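Local coordinates for protein glutathione peroxidase-like peroxiredoxin HYR1 (Saccharomyces cerevisiae, PDB 3CMI) that reduces hydroperoxides at the expense of thioredoxin and relays hydroperoxide stress by oxidising the transcription activator YAP1, at residues G32-I37 with V140-K145; N39-C44 with W133-F138. All coordinates share one frame; numbering follows the deposited sequence.

Contact 1 (G32-I37 with V140-K145); sequences GKVVLI and VDKKGK
Val35 and Val140 form an antiparallel hydrogen-bonded pair, closed by Val35 N to Val140 O at 3.1 Å and Val140 N to Val35 O at 2.7 Å. The second of these bonds is received in the plane of the carbonyl. Their side chains leave the same face of the sheet, side by side, with the two CB atoms 4.1 Å apart; the tip of Ile37, CD1, comes up more distantly to CG2 of Val140.

Beyond Val140 the second segment leaves the strand, and Lys142 bonds to Gly32 through both its backbone and its side chain. The carbonyl O of Lys142 accepts from Gly32 N at 3.1 Å, on a lone pair. Its side chain returns the bond: extended as far as CE, it turns at the last torsion (chi4 -68°) and brings NZ to Gly32 O at 2.6 Å. Along the way CG lies 3.8 Å from CG2 of Val34, the methyl that stands beside the backbone N, and the aliphatic part of the lysine crosses the valine obliquely. Lys143 N donates to Asp141 OD1, forming an Asx turn.

Strand 65-72 bonds to the other edge of strand 34-41. Phe12 packs on Ile37 and Val140, whereas Val34 meets Leu166 and Leu167 of helix 160-167.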
loop_
_atom_site.group_PDB
_atom_site.type_symbol
_atom_site.label_atom_id
_atom_site.label_comp_id
_atom_site.label_asym_id
_atom_site.label_seq_id
_atom_site.Cartn_x
_atom_site.Cartn_y
_atom_site.Cartn_z
ATOM N N GLY A 32 -6.669 8.392 -11.040
ATOM C CA GLY A 32 -6.045 9.710 -11.102
ATOM C C GLY A 32 -5.262 10.064 -9.851
ATOM O O GLY A 32 -4.781 11.189 -9.715
ATOM N N LYS A 33 -5.139 9.101 -8.940
ATOM C CA LYS A 33 -4.405 9.286 -7.690
ATOM C C LYS A 33 -3.147 8.439 -7.664
ATOM O O LYS A 33 -3.141 7.307 -8.152
ATOM C CB LYS A 33 -5.278 8.924 -6.478
ATOM C CG LYS A 33 -6.163 10.053 -5.945
ATOM C CD LYS A 33 -7.361 10.308 -6.838
ATOM C CE LYS A 33 -8.309 11.350 -6.236
ATOM N NZ LYS A 33 -9.139 10.747 -5.152
ATOM N N VAL A 34 -2.082 9.003 -7.101
ATOM C CA VAL A 34 -0.907 8.228 -6.726
ATOM C C VAL A 34 -1.250 7.496 -5.424
ATOM O O VAL A 34 -1.794 8.091 -4.498
ATOM C CB VAL A 34 0.347 9.131 -6.571
ATOM C CG1 VAL A 34 1.552 8.335 -6.053
ATOM C CG2 VAL A 34 0.686 9.816 -7.901
ATOM N N VAL A 35 -0.954 6.202 -5.367
ATOM C CA VAL A 35 -1.331 5.379 -4.217
ATOM C C VAL A 35 -0.129 4.637 -3.636
ATOM O O VAL A 35 0.632 3.993 -4.366
ATOM C CB VAL A 35 -2.445 4.343 -4.581
ATOM C CG1 VAL A 35 -2.956 3.628 -3.334
ATOM C CG2 VAL A 35 -3.607 5.020 -5.304
ATOM N N LEU A 36 0.033 4.737 -2.320
ATOM C CA LEU A 36 1.024 3.944 -1.597
ATOM C C LEU A 36 0.262 2.823 -0.890
ATOM O O LEU A 36 -0.618 3.089 -0.076
ATOM C CB LEU A 36 1.767 4.838 -0.597
ATOM C CG LEU A 36 3.155 4.535 -0.002
ATOM C CD1 LEU A 36 3.076 4.166 1.470
ATOM C CD2 LEU A 36 3.937 3.475 -0.777
ATOM N N ILE A 37 0.555 1.572 -1.235
ATOM C CA ILE A 37 -0.079 0.456 -0.551
ATOM C C ILE A 37 0.902 -0.171 0.430
ATOM O O ILE A 37 1.981 -0.624 0.047
ATOM C CB ILE A 37 -0.682 -0.588 -1.535
ATOM C CG1 ILE A 37 -1.775 0.075 -2.386
ATOM C CG2 ILE A 37 -1.269 -1.784 -0.766
ATOM C CD1 ILE A 37 -2.430 -0.831 -3.394
ATOM N N VAL A 140 1.783 3.070 -6.642
ATOM C CA VAL A 140 0.943 2.919 -7.829
ATOM C C VAL A 140 0.732 4.241 -8.588
ATOM O O VAL A 140 0.503 5.296 -7.992
ATOM C CB VAL A 140 -0.426 2.259 -7.469
ATOM C CG1 VAL A 140 -1.313 2.104 -8.696
ATOM C CG2 VAL A 140 -0.207 0.898 -6.803
ATOM N N ASP A 141 0.826 4.133 -9.913
ATOM C CA ASP A 141 0.584 5.183 -10.923
ATOM C C ASP A 141 -0.748 5.926 -10.758
ATOM O O ASP A 141 -1.669 5.434 -10.099
ATOM C CB ASP A 141 0.518 4.467 -12.283
ATOM C CG ASP A 141 1.166 5.231 -13.398
ATOM O OD1 ASP A 141 0.645 6.300 -13.774
ATOM O OD2 ASP A 141 2.176 4.735 -13.934
ATOM N N LYS A 142 -0.846 7.097 -11.391
ATOM C CA LYS A 142 -2.132 7.781 -11.583
ATOM C C LYS A 142 -3.016 7.067 -12.617
ATOM O O LYS A 142 -4.228 7.296 -12.673
ATOM C CB LYS A 142 -1.923 9.238 -12.001
ATOM C CG LYS A 142 -1.614 10.176 -10.850
ATOM C CD LYS A 142 -1.548 11.623 -11.313
ATOM C CE LYS A 142 -1.451 12.580 -10.130
ATOM N NZ LYS A 142 -2.700 12.627 -9.301
ATOM N N LYS A 143 -2.396 6.221 -13.438
ATOM C CA LYS A 143 -3.110 5.423 -14.435
ATOM C C LYS A 143 -3.370 4.002 -13.918
ATOM O O LYS A 143 -4.005 3.190 -14.598
ATOM C CB LYS A 143 -2.341 5.384 -15.763
ATOM C CG LYS A 143 -2.211 6.734 -16.471
ATOM C CD LYS A 143 -1.418 6.600 -17.770
ATOM C CE LYS A 143 -1.018 7.955 -18.351
ATOM N NZ LYS A 143 -2.157 8.707 -18.952
ATOM N N GLY A 144 -2.876 3.712 -12.716
ATOM C CA GLY A 144 -3.134 2.438 -12.044
ATOM C C GLY A 144 -2.055 1.385 -12.207
ATOM O O GLY A 144 -2.248 0.235 -11.821
ATOM N N LYS A 145 -0.921 1.779 -12.776
ATOM C CA LYS A 145 0.199 0.874 -13.008
ATOM C C LYS A 145 1.183 0.903 -11.840
ATOM O O LYS A 145 1.608 1.972 -11.395
ATOM C CB LYS A 145 0.909 1.228 -14.322
ATOM C CG LYS A 145 0.037 1.054 -15.561
ATOM C CD LYS A 145 0.782 1.428 -16.831
ATOM C CE LYS A 145 -0.144 1.435 -18.050
ATOM N NZ LYS A 145 -0.498 0.061 -18.532
#

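Contact 2 (N39-C44 with W133-F138); sequences NVASKC and WNFEKF
Phe135 lays its ring alongside strand 34-41, where CE1 meets CG2 of Val40 at 3.7 Å and CZ approaches CB of Ala41. At its backbone, Phe135 N donates to Asn39 O at 2.7 Å, a bond bent at the hydrogen (133°). The return bond, Asn39 N to Glu136 O, is weak. Ala41 CB also rests against the flat end of Asn134, 3.8 Å from its CG.

The amide of Asn39 reaches the 133-136 backbone because CG sits between the backbone N and the carbonyl carbon (chi1 63°); ND2 comes near Glu136, while OD1 is turned towards Trp133 O, another acceptor, without a bond. One water accepts from Asn39 ND2 and donates to Glu136 O at 2.6 Å, adding a bridge beside the weak backbone bond. A second water lies between the amide oxygens of Asn39 and Asn134, 2.7 Å from Asn134 OD1.

With Asn39 bonded to both Phe135 and Glu136, two residues stand opposite one; together with the positive phi of Phe135 (69°) this is consistent with a G1-type beta bulge just ahead of strand 137-140. The sequence Trp-Asn-Phe matches a glutathione peroxidase signature, whose Trp and Asn belong in relatives, with a Gln, to the catalytic tetrad of the peroxidatic Cys or selenocysteine; the same role is probable here. Asn134 ND2 stands 3.6 Å above the plane of the Trp133 ring, toward its rim.

Farther out, Lys137 NZ grips the bulge by bonding to Phe135 O, nearly along the C=O axis, and also bonds to Thr154 O. Glu136 turns its carboxylate away to a salt bridge with Arg149 and a bond with Lys132 N. Tyr50 of helix 47-60 meets the Phe135 ring edge-to-face and touches Val40 and Ala41.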
loop_
_atom_site.group_PDB
_atom_site.type_symbol
_atom_site.label_atom_id
_atom_site.label_comp_id
_atom_site.label_asym_id
_atom_site.label_seq_id
_atom_site.Cartn_x
_atom_site.Cartn_y
_atom_site.Cartn_z
ATOM N N ASN A 39 1.351 -2.840 3.825
ATOM C CA ASN A 39 0.872 -3.802 4.809
ATOM C C ASN A 39 1.336 -3.370 6.192
ATOM O O ASN A 39 2.506 -3.050 6.410
ATOM C CB ASN A 39 1.279 -5.244 4.484
ATOM C CG ASN A 39 2.777 -5.454 4.498
ATOM O OD1 ASN A 39 3.317 -6.123 5.381
ATOM N ND2 ASN A 39 3.456 -4.896 3.510
ATOM N N VAL A 40 0.393 -3.344 7.116
ATOM C CA VAL A 40 0.589 -2.738 8.411
ATOM C C VAL A 40 0.523 -3.803 9.502
ATOM O O VAL A 40 -0.104 -4.844 9.319
ATOM C CB VAL A 40 -0.447 -1.593 8.584
ATOM C CG1 VAL A 40 -1.096 -1.586 9.961
ATOM C CG2 VAL A 40 0.188 -0.261 8.218
ATOM N N ALA A 41 1.202 -3.552 10.616
ATOM C CA ALA A 41 1.256 -4.505 11.718
ATOM C C ALA A 41 -0.056 -4.534 12.497
ATOM O O ALA A 41 -0.550 -3.494 12.943
ATOM C CB ALA A 41 2.416 -4.189 12.637
ATOM N N SER A 42 -0.611 -5.735 12.651
ATOM C CA SER A 42 -1.845 -5.935 13.403
ATOM C C SER A 42 -1.613 -5.723 14.899
ATOM O O SER A 42 -2.502 -5.251 15.609
ATOM C CB SER A 42 -2.408 -7.330 13.137
ATOM O OG SER A 42 -3.710 -7.468 13.672
ATOM N N LYS A 43 -0.413 -6.070 15.362
ATOM C CA LYS A 43 -0.014 -5.865 16.754
ATOM C C LYS A 43 0.558 -4.464 16.975
ATOM O O LYS A 43 0.982 -3.796 16.027
ATOM C CB LYS A 43 1.007 -6.924 17.186
ATOM C CG LYS A 43 0.433 -8.324 17.327
ATOM C CD LYS A 43 1.502 -9.320 17.748
ATOM C CE LYS A 43 0.912 -10.706 17.965
ATOM N NZ LYS A 43 1.952 -11.698 18.353
ATOM N N CYS A 44 0.563 -4.032 18.235
ATOM C CA CYS A 44 1.067 -2.714 18.621
ATOM C C CYS A 44 2.594 -2.693 18.719
ATOM O O CYS A 44 3.248 -3.737 18.646
ATOM C CB CYS A 44 0.456 -2.284 19.959
ATOM S SG CYS A 44 -1.351 -2.261 20.003
ATOM N N TRP A 133 8.174 -8.834 5.544
ATOM C CA TRP A 133 7.850 -8.366 6.889
ATOM C C TRP A 133 6.813 -7.243 6.875
ATOM O O TRP A 133 6.340 -6.835 5.813
ATOM C CB TRP A 133 9.125 -7.927 7.633
ATOM C CG TRP A 133 9.139 -8.349 9.080
ATOM C CD1 TRP A 133 9.270 -9.628 9.562
ATOM C CD2 TRP A 133 9.015 -7.501 10.228
ATOM N NE1 TRP A 133 9.233 -9.622 10.937
ATOM C CE2 TRP A 133 9.078 -8.332 11.373
ATOM C CE3 TRP A 133 8.859 -6.118 10.402
ATOM C CZ2 TRP A 133 8.990 -7.824 12.675
ATOM C CZ3 TRP A 133 8.768 -5.613 11.700
ATOM C CH2 TRP A 133 8.836 -6.466 12.818
ATOM N N ASN A 134 6.454 -6.763 8.061
ATOM C CA ASN A 134 5.585 -5.595 8.206
ATOM C C ASN A 134 6.087 -4.394 7.412
ATOM O O ASN A 134 7.295 -4.207 7.266
ATOM C CB ASN A 134 5.471 -5.207 9.680
ATOM C CG ASN A 134 4.740 -6.243 10.505
ATOM O OD1 ASN A 134 3.697 -6.758 10.096
ATOM N ND2 ASN A 134 5.279 -6.548 11.680
ATOM N N PHE A 135 5.154 -3.595 6.893
ATOM C CA PHE A 135 5.458 -2.291 6.269
ATOM C C PHE A 135 6.222 -2.340 4.942
ATOM O O PHE A 135 6.993 -1.432 4.627
ATOM C CB PHE A 135 6.145 -1.334 7.262
ATOM C CG PHE A 135 5.393 -1.155 8.547
ATOM C CD1 PHE A 135 4.243 -0.372 8.593
ATOM C CD2 PHE A 135 5.833 -1.768 9.714
ATOM C CE1 PHE A 135 3.538 -0.207 9.785
ATOM C CE2 PHE A 135 5.140 -1.612 10.909
ATOM C CZ PHE A 135 3.988 -0.831 10.946
ATOM N N GLU A 136 5.996 -3.390 4.161
ATOM C CA GLU A 136 6.416 -3.397 2.765
ATOM C C GLU A 136 5.460 -2.481 1.980
ATOM O O GLU A 136 4.282 -2.363 2.328
ATOM C CB GLU A 136 6.409 -4.823 2.213
ATOM C CG GLU A 136 7.468 -5.072 1.166
ATOM C CD GLU A 136 7.792 -6.543 0.956
ATOM O OE1 GLU A 136 7.585 -7.022 -0.169
ATOM O OE2 GLU A 136 8.265 -7.221 1.892
ATOM N N LYS A 137 5.979 -1.831 0.941
ATOM C CA LYS A 137 5.278 -0.737 0.261
ATOM C C LYS A 137 5.281 -0.882 -1.261
ATOM O O LYS A 137 6.309 -1.223 -1.870
ATOM C CB LYS A 137 5.920 0.606 0.627
ATOM C CG LYS A 137 6.015 0.895 2.126
ATOM C CD LYS A 137 7.225 1.749 2.433
ATOM C CE LYS A 137 7.453 1.886 3.934
ATOM N NZ LYS A 137 8.395 0.865 4.472
ATOM N N PHE A 138 4.125 -0.621 -1.864
ATOM C CA PHE A 138 3.971 -0.594 -3.315
ATOM C C PHE A 138 3.456 0.779 -3.713
ATOM O O PHE A 138 2.472 1.265 -3.153
ATOM C CB PHE A 138 2.955 -1.638 -3.790
ATOM C CG PHE A 138 3.361 -3.068 -3.552
ATOM C CD1 PHE A 138 3.200 -3.660 -2.297
ATOM C CD2 PHE A 138 3.836 -3.850 -4.601
ATOM C CE1 PHE A 138 3.546 -4.997 -2.088
ATOM C CE2 PHE A 138 4.175 -5.183 -4.400
ATOM C CZ PHE A 138 4.038 -5.756 -3.140
HETATM O O HOH W 1 2.534 -3.910 1.228
HETATM O O HOH W 2 1.836 -6.529 8.152
#

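In the fold
Strand 34-41 carries both contacts, whose centres are 19 Å apart on opposite sides of the chain's centre. Strand 137-140 passes from one to the other within the thioredoxin-like sheet, and a probable hydrogen bond from Ile37 N of contact 1 to Phe138 O of contact 2, at 2.7 Å, continues the pairing between them. Contact 1 is remote from chemistry, with Val35 CA 25.4 Å from the SG of Cys44, which forms the sulfenic acid intermediate. Segment 39-44 ends at that cysteine, which does not touch 133-138: Cys44 SG is 13.2 Å from Trp133 CH2. Cys44 touches a crystal neighbour and residues 77-94 are unmodelled, so this separation may not represent the working site.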